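Putative rubredoxin reductase (Rhodopseudomonas palustris, PDB 3FG2) probably uses NADH to reduce a ferredoxin through its bound FAD, supplying electrons to the cytochrome P450 CYP199A2. Local coordinates at residues L102-D114 / V235-A247. Numbering follows the deposited sequence.
With FAD (flavin-adenine dinucleotide), chain B.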
ATOM      1  N   LEU A 102       6.846  10.905 -20.138  1.00 32.07           N
ATOM      2  CA  LEU A 102       7.414  10.027 -19.116  1.00 32.25           C
ATOM      3  C   LEU A 102       6.463   9.842 -17.935  1.00 31.11           C
ATOM      4  O   LEU A 102       5.987  10.818 -17.348  1.00 31.76           O
ATOM      5  CB  LEU A 102       8.746  10.601 -18.614  1.00 31.26           C
ATOM      6  CG  LEU A 102       9.413   9.903 -17.424  1.00 31.26           C
ATOM      7  CD1 LEU A 102       9.677   8.448 -17.767  1.00 30.14           C
ATOM      8  CD2 LEU A 102      10.716  10.617 -17.067  1.00 31.22           C
ATOM      9  N   VAL A 103       6.191   8.588 -17.592  1.00 29.57           N
ATOM     10  CA  VAL A 103       5.310   8.273 -16.472  1.00 29.48           C
ATOM     11  C   VAL A 103       6.116   7.662 -15.322  1.00 29.20           C
ATOM     12  O   VAL A 103       6.722   6.597 -15.468  1.00 28.80           O
ATOM     13  CB  VAL A 103       4.198   7.278 -16.894  1.00 28.92           C
ATOM     14  CG1 VAL A 103       3.432   6.795 -15.673  1.00 29.96           C
ATOM     15  CG2 VAL A 103       3.243   7.948 -17.870  1.00 28.20           C
ATOM     16  N   LEU A 104       6.128   8.347 -14.182  1.00 28.92           N
ATOM     17  CA  LEU A 104       6.849   7.868 -13.003  1.00 28.80           C
ATOM     18  C   LEU A 104       5.906   7.082 -12.103  1.00 28.51           C
ATOM     19  O   LEU A 104       4.918   7.622 -11.600  1.00 28.40           O
ATOM     20  CB  LEU A 104       7.447   9.040 -12.221  1.00 25.92           C
ATOM     21  CG  LEU A 104       8.473   9.859 -13.006  1.00 25.44           C
ATOM     22  CD1 LEU A 104       9.003  11.001 -12.152  1.00 23.31           C
ATOM     23  CD2 LEU A 104       9.610   8.934 -13.453  1.00 23.96           C
ATOM     24  N   ALA A 105       6.215   5.801 -11.926  1.00 27.36           N
ATOM     25  CA  ALA A 105       5.419   4.905 -11.094  1.00 27.13           C
ATOM     26  C   ALA A 105       6.416   4.053 -10.320  1.00 25.84           C
ATOM     27  O   ALA A 105       6.357   2.823 -10.336  1.00 23.89           O
ATOM     28  CB  ALA A 105       4.537   4.029 -11.968  1.00 27.55           C
ATOM     29  N   THR A 106       7.328   4.747  -9.644  1.00 24.99           N
ATOM     30  CA  THR A 106       8.404   4.141  -8.874  1.00 24.86           C
ATOM     31  C   THR A 106       8.002   3.641  -7.495  1.00 25.09           C
ATOM     32  O   THR A 106       8.815   3.038  -6.795  1.00 23.74           O
ATOM     33  CB  THR A 106       9.556   5.145  -8.703  1.00 26.40           C
ATOM     34  OG1 THR A 106       9.044   6.370  -8.160  1.00 25.01           O
ATOM     35  CG2 THR A 106      10.210   5.437 -10.045  1.00 25.69           C
ATOM     36  N   GLY A 107       6.757   3.899  -7.106  1.00 24.89           N
ATOM     37  CA  GLY A 107       6.284   3.454  -5.811  1.00 24.83           C
ATOM     38  C   GLY A 107       7.112   3.981  -4.651  1.00 25.54           C
ATOM     39  O   GLY A 107       7.662   5.085  -4.709  1.00 24.20           O
ATOM     40  N   ALA A 108       7.194   3.176  -3.595  1.00 26.76           N
ATOM     41  CA  ALA A 108       7.946   3.533  -2.397  1.00 29.63           C
ATOM     42  C   ALA A 108       8.728   2.325  -1.878  1.00 30.63           C
ATOM     43  O   ALA A 108       8.349   1.182  -2.133  1.00 30.97           O
ATOM     44  CB  ALA A 108       6.996   4.043  -1.329  1.00 29.74           C
ATOM     45  N   ARG A 109       9.813   2.591  -1.152  1.00 30.93           N
ATOM     46  CA  ARG A 109      10.667   1.538  -0.609  1.00 30.53           C
ATOM     47  C   ARG A 109      10.611   1.436   0.911  1.00 30.89           C
ATOM     48  O   ARG A 109      10.085   2.321   1.586  1.00 30.99           O
ATOM     49  CB  ARG A 109      12.117   1.779  -1.034  1.00 32.42           C
ATOM     50  CG  ARG A 109      12.719   3.114  -0.551  1.00 31.31           C
ATOM     51  CD  ARG A 109      14.176   3.248  -1.009  1.00 30.72           C
ATOM     52  NE  ARG A 109      14.789   4.516  -0.610  1.00 33.42           N
ATOM     53  CZ  ARG A 109      14.480   5.704  -1.127  1.00 33.97           C
ATOM     54  NH1 ARG A 109      13.559   5.802  -2.076  1.00 33.08           N
ATOM     55  NH2 ARG A 109      15.094   6.799  -0.694  1.00 35.87           N
ATOM     56  N   ASN A 110      11.158   0.348   1.446  1.00 30.16           N
ATOM     57  CA  ASN A 110      11.198   0.136   2.891  1.00 31.19           C
ATOM     58  C   ASN A 110      12.010   1.230   3.568  1.00 29.49           C
ATOM     59  O   ASN A 110      13.000   1.705   3.021  1.00 28.75           O
ATOM     60  CB  ASN A 110      11.878  -1.198   3.234  1.00 33.08           C
ATOM     61  CG  ASN A 110      11.052  -2.405   2.848  1.00 35.98           C
ATOM     62  OD1 ASN A 110       9.935  -2.587   3.332  1.00 38.86           O
ATOM     63  ND2 ASN A 110      11.607  -3.250   1.985  1.00 35.01           N
ATOM     64  N   ARG A 111      11.592   1.629   4.762  1.00 29.25           N
ATOM     65  CA  ARG A 111      12.343   2.613   5.532  1.00 29.11           C
ATOM     66  C   ARG A 111      13.174   1.750   6.485  1.00 26.35           C
ATOM     67  O   ARG A 111      12.622   1.027   7.307  1.00 26.78           O
ATOM     68  CB  ARG A 111      11.405   3.506   6.330  1.00 33.42           C
ATOM     69  CG  ARG A 111      12.119   4.556   7.149  1.00 36.23           C
ATOM     70  CD  ARG A 111      11.193   5.105   8.202  1.00 41.63           C
ATOM     71  NE  ARG A 111      11.800   6.195   8.949  1.00 46.61           N
ATOM     72  CZ  ARG A 111      11.368   6.605  10.138  1.00 50.73           C
ATOM     73  NH1 ARG A 111      10.328   6.001  10.709  1.00 49.91           N
ATOM     74  NH2 ARG A 111      11.966   7.623  10.748  1.00 51.91           N
ATOM     75  N   MET A 112      14.491   1.804   6.361  1.00 24.21           N
ATOM     76  CA  MET A 112      15.361   0.981   7.195  1.00 24.74           C
ATOM     77  C   MET A 112      15.255   1.230   8.695  1.00 22.46           C
ATOM     78  O   MET A 112      15.168   2.374   9.149  1.00 22.33           O
ATOM     79  CB  MET A 112      16.817   1.159   6.760  1.00 27.45           C
ATOM     80  CG  MET A 112      17.115   0.717   5.329  1.00 32.23           C
ATOM     81  SD  MET A 112      17.049  -1.067   5.091  1.00 36.84           S
ATOM     82  CE  MET A 112      15.432  -1.251   4.367  1.00 35.18           C
ATOM     83  N   LEU A 113      15.254   0.148   9.465  1.00 20.60           N
ATOM     84  CA  LEU A 113      15.195   0.264  10.916  1.00 20.13           C
ATOM     85  C   LEU A 113      16.541   0.866  11.320  1.00 20.84           C
ATOM     86  O   LEU A 113      17.589   0.262  11.083  1.00 20.76           O
ATOM     87  CB  LEU A 113      15.025  -1.115  11.556  1.00 19.18           C
ATOM     88  CG  LEU A 113      14.890  -1.127  13.079  1.00 18.96           C
ATOM     89  CD1 LEU A 113      13.575  -0.457  13.476  1.00 18.80           C
ATOM     90  CD2 LEU A 113      14.938  -2.553  13.583  1.00 18.26           C
ATOM     91  N   ASP A 114      16.506   2.054  11.915  1.00 20.67           N
ATOM     92  CA  ASP A 114      17.714   2.767  12.325  1.00 21.82           C
ATOM     93  C   ASP A 114      18.139   2.402  13.750  1.00 21.68           C
ATOM     94  O   ASP A 114      18.168   3.248  14.645  1.00 21.20           O
ATOM     95  CB  ASP A 114      17.455   4.271  12.224  1.00 21.02           C
ATOM     96  CG  ASP A 114      18.726   5.097  12.286  1.00 22.82           C
ATOM     97  OD1 ASP A 114      19.835   4.526  12.399  1.00 20.35           O
ATOM     98  OD2 ASP A 114      18.603   6.338  12.218  1.00 23.86           O
ATOM     99  N   VAL A 235      10.330  -6.106  10.291  1.00 24.11           N
ATOM    100  CA  VAL A 235      10.073  -4.696  10.533  1.00 25.81           C
ATOM    101  C   VAL A 235       9.250  -4.025   9.451  1.00 26.36           C
ATOM    102  O   VAL A 235       9.474  -4.216   8.254  1.00 25.93           O
ATOM    103  CB  VAL A 235      11.398  -3.894  10.760  1.00 26.94           C
ATOM    104  CG1 VAL A 235      12.590  -4.829  10.745  1.00 26.77           C
ATOM    105  CG2 VAL A 235      11.551  -2.799   9.725  1.00 27.00           C
ATOM    106  N   GLY A 236       8.278  -3.245   9.909  1.00 26.15           N
ATOM    107  CA  GLY A 236       7.403  -2.517   9.020  1.00 26.65           C
ATOM    108  C   GLY A 236       7.133  -1.175   9.660  1.00 27.11           C
ATOM    109  O   GLY A 236       6.011  -0.896  10.091  1.00 27.10           O
ATOM    110  N   VAL A 237       8.173  -0.351   9.743  1.00 26.90           N
ATOM    111  CA  VAL A 237       8.041   0.970  10.341  1.00 28.65           C
ATOM    112  C   VAL A 237       7.931   2.066   9.296  1.00 29.62           C
ATOM    113  O   VAL A 237       8.535   3.129   9.439  1.00 34.02           O
ATOM    114  CB  VAL A 237       9.231   1.301  11.261  1.00 27.20           C
ATOM    115  CG1 VAL A 237       9.253   0.337  12.438  1.00 27.15           C
ATOM    116  CG2 VAL A 237      10.534   1.248  10.472  1.00 26.07           C
ATOM    117  N   GLY A 238       7.168   1.810   8.241  1.00 28.35           N
ATOM    118  CA  GLY A 238       7.001   2.825   7.218  1.00 25.99           C
ATOM    119  C   GLY A 238       7.828   2.670   5.958  1.00 23.86           C
ATOM    120  O   GLY A 238       8.770   1.878   5.890  1.00 21.75           O
ATOM    121  N   VAL A 239       7.462   3.457   4.955  1.00 23.10           N
ATOM    122  CA  VAL A 239       8.130   3.449   3.665  1.00 22.48           C
ATOM    123  C   VAL A 239       8.681   4.827   3.354  1.00 22.62           C
ATOM    124  O   VAL A 239       8.522   5.766   4.133  1.00 23.97           O
ATOM    125  CB  VAL A 239       7.147   3.082   2.532  1.00 22.30           C
ATOM    126  CG1 VAL A 239       6.580   1.698   2.762  1.00 21.30           C
ATOM    127  CG2 VAL A 239       6.020   4.112   2.473  1.00 20.13           C
ATOM    128  N   ILE A 240       9.330   4.931   2.204  1.00 22.88           N
ATOM    129  CA  ILE A 240       9.887   6.183   1.730  1.00 24.47           C
ATOM    130  C   ILE A 240       9.544   6.256   0.255  1.00 25.00           C
ATOM    131  O   ILE A 240      10.003   5.431  -0.537  1.00 25.76           O
ATOM    132  CB  ILE A 240      11.418   6.224   1.836  1.00 25.66           C
ATOM    133  CG1 ILE A 240      11.863   6.088   3.290  1.00 25.65           C
ATOM    134  CG2 ILE A 240      11.932   7.535   1.248  1.00 24.32           C
ATOM    135  CD1 ILE A 240      13.376   6.027   3.434  1.00 26.60           C
ATOM    136  N   PRO A 241       8.713   7.231  -0.136  1.00 26.41           N
ATOM    137  CA  PRO A 241       8.362   7.340  -1.559  1.00 26.14           C
ATOM    138  C   PRO A 241       9.644   7.513  -2.376  1.00 24.76           C
ATOM    139  O   PRO A 241      10.525   8.276  -1.992  1.00 23.07           O
ATOM    140  CB  PRO A 241       7.473   8.586  -1.601  1.00 26.39           C
ATOM    141  CG  PRO A 241       6.833   8.597  -0.243  1.00 27.26           C
ATOM    142  CD  PRO A 241       7.991   8.230   0.671  1.00 26.00           C
ATOM    143  N   ASN A 242       9.755   6.801  -3.491  1.00 25.76           N
ATOM    144  CA  ASN A 242      10.947   6.910  -4.324  1.00 27.80           C
ATOM    145  C   ASN A 242      10.882   8.165  -5.190  1.00 28.38           C
ATOM    146  O   ASN A 242      10.394   8.130  -6.319  1.00 28.11           O
ATOM    147  CB  ASN A 242      11.095   5.662  -5.201  1.00 28.50           C
ATOM    148  CG  ASN A 242      11.247   4.387  -4.383  1.00 31.34           C
ATOM    149  OD1 ASN A 242      12.145   4.272  -3.542  1.00 30.66           O
ATOM    150  ND2 ASN A 242      10.367   3.421  -4.625  1.00 31.33           N
ATOM    151  N   VAL A 243      11.388   9.273  -4.656  1.00 29.81           N
ATOM    152  CA  VAL A 243      11.370  10.550  -5.362  1.00 30.40           C
ATOM    153  C   VAL A 243      12.756  11.042  -5.765  1.00 32.38           C
ATOM    154  O   VAL A 243      12.876  11.946  -6.591  1.00 32.87           O
ATOM    155  CB  VAL A 243      10.746  11.656  -4.489  1.00 29.20           C
ATOM    156  CG1 VAL A 243       9.398  11.206  -3.944  1.00 30.42           C
ATOM    157  CG2 VAL A 243      11.686  12.002  -3.354  1.00 28.46           C
ATOM    158  N   GLU A 244      13.793  10.457  -5.173  1.00 34.39           N
ATOM    159  CA  GLU A 244      15.174  10.865  -5.431  1.00 36.55           C
ATOM    160  C   GLU A 244      15.506  11.261  -6.872  1.00 37.50           C
ATOM    161  O   GLU A 244      15.848  12.417  -7.138  1.00 38.30           O
ATOM    162  CB  GLU A 244      16.139   9.771  -4.967  1.00 38.58           C
ATOM    163  CG  GLU A 244      16.253   9.622  -3.451  1.00 40.13           C
ATOM    164  CD  GLU A 244      14.928   9.288  -2.767  1.00 42.31           C
ATOM    165  OE1 GLU A 244      14.138   8.497  -3.330  1.00 40.43           O
ATOM    166  OE2 GLU A 244      14.686   9.804  -1.653  1.00 43.35           O
ATOM    167  N   ILE A 245      15.413  10.311  -7.797  1.00 36.46           N
ATOM    168  CA  ILE A 245      15.718  10.584  -9.197  1.00 35.90           C
ATOM    169  C   ILE A 245      14.962  11.789  -9.761  1.00 35.91           C
ATOM    170  O   ILE A 245      15.549  12.629 -10.439  1.00 35.57           O
ATOM    171  CB  ILE A 245      15.434   9.348 -10.060  1.00 35.85           C
ATOM    172  CG1 ILE A 245      16.366   8.210  -9.635  1.00 36.40           C
ATOM    173  CG2 ILE A 245      15.633   9.680 -11.532  1.00 37.02           C
ATOM    174  CD1 ILE A 245      16.077   6.881 -10.298  1.00 35.77           C
ATOM    175  N   ALA A 246      13.667  11.878  -9.475  1.00 35.38           N
ATOM    176  CA  ALA A 246      12.858  12.991  -9.958  1.00 35.18           C
ATOM    177  C   ALA A 246      13.341  14.319  -9.370  1.00 35.73           C
ATOM    178  O   ALA A 246      13.356  15.352 -10.049  1.00 34.97           O
ATOM    179  CB  ALA A 246      11.396  12.760  -9.598  1.00 34.56           C
ATOM    180  N   ALA A 247      13.728  14.287  -8.099  1.00 36.38           N
ATOM    181  CA  ALA A 247      14.217  15.477  -7.408  1.00 37.33           C
ATOM    182  C   ALA A 247      15.577  15.864  -7.976  1.00 37.31           C
ATOM    183  O   ALA A 247      15.924  17.043  -8.057  1.00 36.53           O
ATOM    184  CB  ALA A 247      14.335  15.203  -5.909  1.00 36.56           C
TER
HETATM  185  PA  FAD B 449       4.577  -0.625  -6.512  1.00 26.04           P
HETATM  186  O1A FAD B 449       5.434  -0.640  -5.298  1.00 24.05           O
HETATM  187  O2A FAD B 449       3.700  -1.625  -6.764  1.00 25.47           O
HETATM  188  O5B FAD B 449       5.655  -0.804  -7.594  1.00 24.90           O
HETATM  189  C5B FAD B 449       6.813   0.073  -7.767  1.00 25.89           C
HETATM  190  C4B FAD B 449       7.722  -0.691  -8.755  1.00 25.82           C
HETATM  191  O4B FAD B 449       8.665   0.295  -9.323  1.00 24.46           O
HETATM  192  C3B FAD B 449       8.599  -1.795  -8.137  1.00 27.30           C
HETATM  193  O3B FAD B 449       8.616  -3.020  -8.801  1.00 30.34           O
HETATM  194  C2B FAD B 449       9.918  -1.091  -7.980  1.00 27.08           C
HETATM  195  O2B FAD B 449      10.999  -1.958  -7.826  1.00 27.50           O
HETATM  196  C1B FAD B 449       9.986  -0.338  -9.276  1.00 27.42           C
HETATM  197  N9A FAD B 449      10.902   0.803  -9.345  1.00 28.16           N
HETATM  198  C8A FAD B 449      11.192   1.694  -8.343  1.00 28.21           C
HETATM  199  N7A FAD B 449      12.071   2.619  -8.712  1.00 29.32           N
HETATM  200  C5A FAD B 449      12.372   2.326 -10.010  1.00 29.92           C
HETATM  201  C6A FAD B 449      13.284   2.972 -10.981  1.00 31.86           C
HETATM  202  N6A FAD B 449      14.016   4.030 -10.720  1.00 33.57           N
HETATM  203  N1A FAD B 449      13.321   2.376 -12.225  1.00 32.68           N
HETATM  204  C2A FAD B 449      12.571   1.268 -12.542  1.00 32.09           C
HETATM  205  N3A FAD B 449      11.717   0.618 -11.715  1.00 31.63           N
HETATM  206  C4A FAD B 449      11.651   1.186 -10.455  1.00 29.84           C
HETATM  207  N1  FAD B 449      -3.082  -2.132  -1.011  1.00 20.90           N
HETATM  208  C2  FAD B 449      -4.382  -2.414  -0.937  1.00 21.55           C
HETATM  209  O2  FAD B 449      -5.208  -1.651  -1.340  1.00 21.84           O
HETATM  210  N3  FAD B 449      -4.864  -3.643  -0.378  1.00 21.24           N
HETATM  211  C4  FAD B 449      -3.995  -4.604   0.111  1.00 23.27           C
HETATM  212  O4  FAD B 449      -4.441  -5.639   0.574  1.00 25.16           O
HETATM  213  C4X FAD B 449      -2.568  -4.309   0.032  1.00 22.39           C
HETATM  214  N5  FAD B 449      -1.669  -5.215   0.486  1.00 22.12           N
HETATM  215  C5X FAD B 449      -0.323  -4.909   0.388  1.00 20.30           C
HETATM  216  C6  FAD B 449       0.607  -5.880   0.858  1.00 19.35           C
HETATM  217  C7  FAD B 449       1.969  -5.668   0.795  1.00 18.35           C
HETATM  218  C7M FAD B 449       2.917  -6.733   1.309  1.00 18.38           C
HETATM  219  C8  FAD B 449       2.486  -4.414   0.234  1.00 18.14           C
HETATM  220  C8M FAD B 449       3.965  -4.115   0.131  1.00 13.57           C
HETATM  221  C9  FAD B 449       1.574  -3.443  -0.230  1.00 17.70           C
HETATM  222  C9A FAD B 449       0.180  -3.679  -0.161  1.00 20.48           C
HETATM  223  N10 FAD B 449      -0.818  -2.729  -0.636  1.00 21.33           N
HETATM  224  C10 FAD B 449      -2.151  -3.019  -0.554  1.00 20.51           C
HETATM  225  C1' FAD B 449      -0.321  -1.456  -1.214  1.00 18.76           C
HETATM  226  C2' FAD B 449      -0.143  -1.593  -2.757  1.00 20.47           C
HETATM  227  O2' FAD B 449       0.706  -2.692  -3.007  1.00 21.53           O
HETATM  228  C3' FAD B 449       0.454  -0.300  -3.274  1.00 19.73           C
HETATM  229  O3' FAD B 449      -0.446   0.774  -3.022  1.00 19.89           O
HETATM  230  C4' FAD B 449       0.708  -0.410  -4.767  1.00 21.07           C
HETATM  231  O4' FAD B 449       1.619  -1.506  -5.048  1.00 19.28           O
HETATM  232  C5' FAD B 449       1.309   0.889  -5.247  1.00 21.06           C
HETATM  233  O5' FAD B 449       1.599   0.721  -6.790  1.00 21.57           O
HETATM  234  P   FAD B 449       2.798   1.397  -7.392  1.00 24.67           P
HETATM  235  O1P FAD B 449       2.671   0.994  -8.888  1.00 26.46           O
HETATM  236  O2P FAD B 449       2.864   2.769  -7.153  1.00 25.23           O
HETATM  237  O3P FAD B 449       4.033   0.835  -6.835  1.00 26.60           O
HETATM  238  O   HOH W   1       8.741  -4.323   5.413  1.00 26.65           O
HETATM  239  O   HOH W   2       8.148  -1.214   5.328  1.00 39.28           O
HETATM  240  O   HOH W   3      10.140  -0.334   7.523  1.00 22.48           O
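Val-235 CG2 meets Leu-113 CB at 4.3 Å, where two linkers running in opposite directions pair as the two-stranded antiparallel ribbon (108-110 with 239-241) between the FAD domain and the probable NAD domain, as in this flavoprotein disulfide reductase family. Gly-238 O accepts the N-H of Arg-111. Val-239 CG2 packs on Ala-108 CB. Ile-240 N donates to Arg-109 O at 2.8 Å, Ile-240 O accepts Arg-109 N, and Ile-240 CG2 covers one face of the Arg-109 guanidinium. Asn-242 bonds through both backbone and side chain: ND2 donates to Thr-106 O at 2.7 Å, beside the FAD adenine, and Thr-106 OG1 donates back to Asn-242 O. Asn-242 OD1 takes Arg-109 NH1 with amide and guanidinium nearly coplanar, 16° apart. Arg-109 CG sits between backbone N and carbonyl carbon (chi1 60°), which sends the extended chain along Asn-242 to Glu-244. There NH1 and NH2 grip OE1 and OE2 end-on, one nitrogen to each, with guanidinium and carboxylate planes 85° apart and Arg-109 NH1 3.0 Å from Glu-244 OE1. With an alanine here instead of Arg-109, Glu-244 is likely to lose this countercharge and the Asn-242 amide one of the bonds that fix its rotation. Farther on, Ala-246 CB touches Leu-104 CD1 at 3.9 Å.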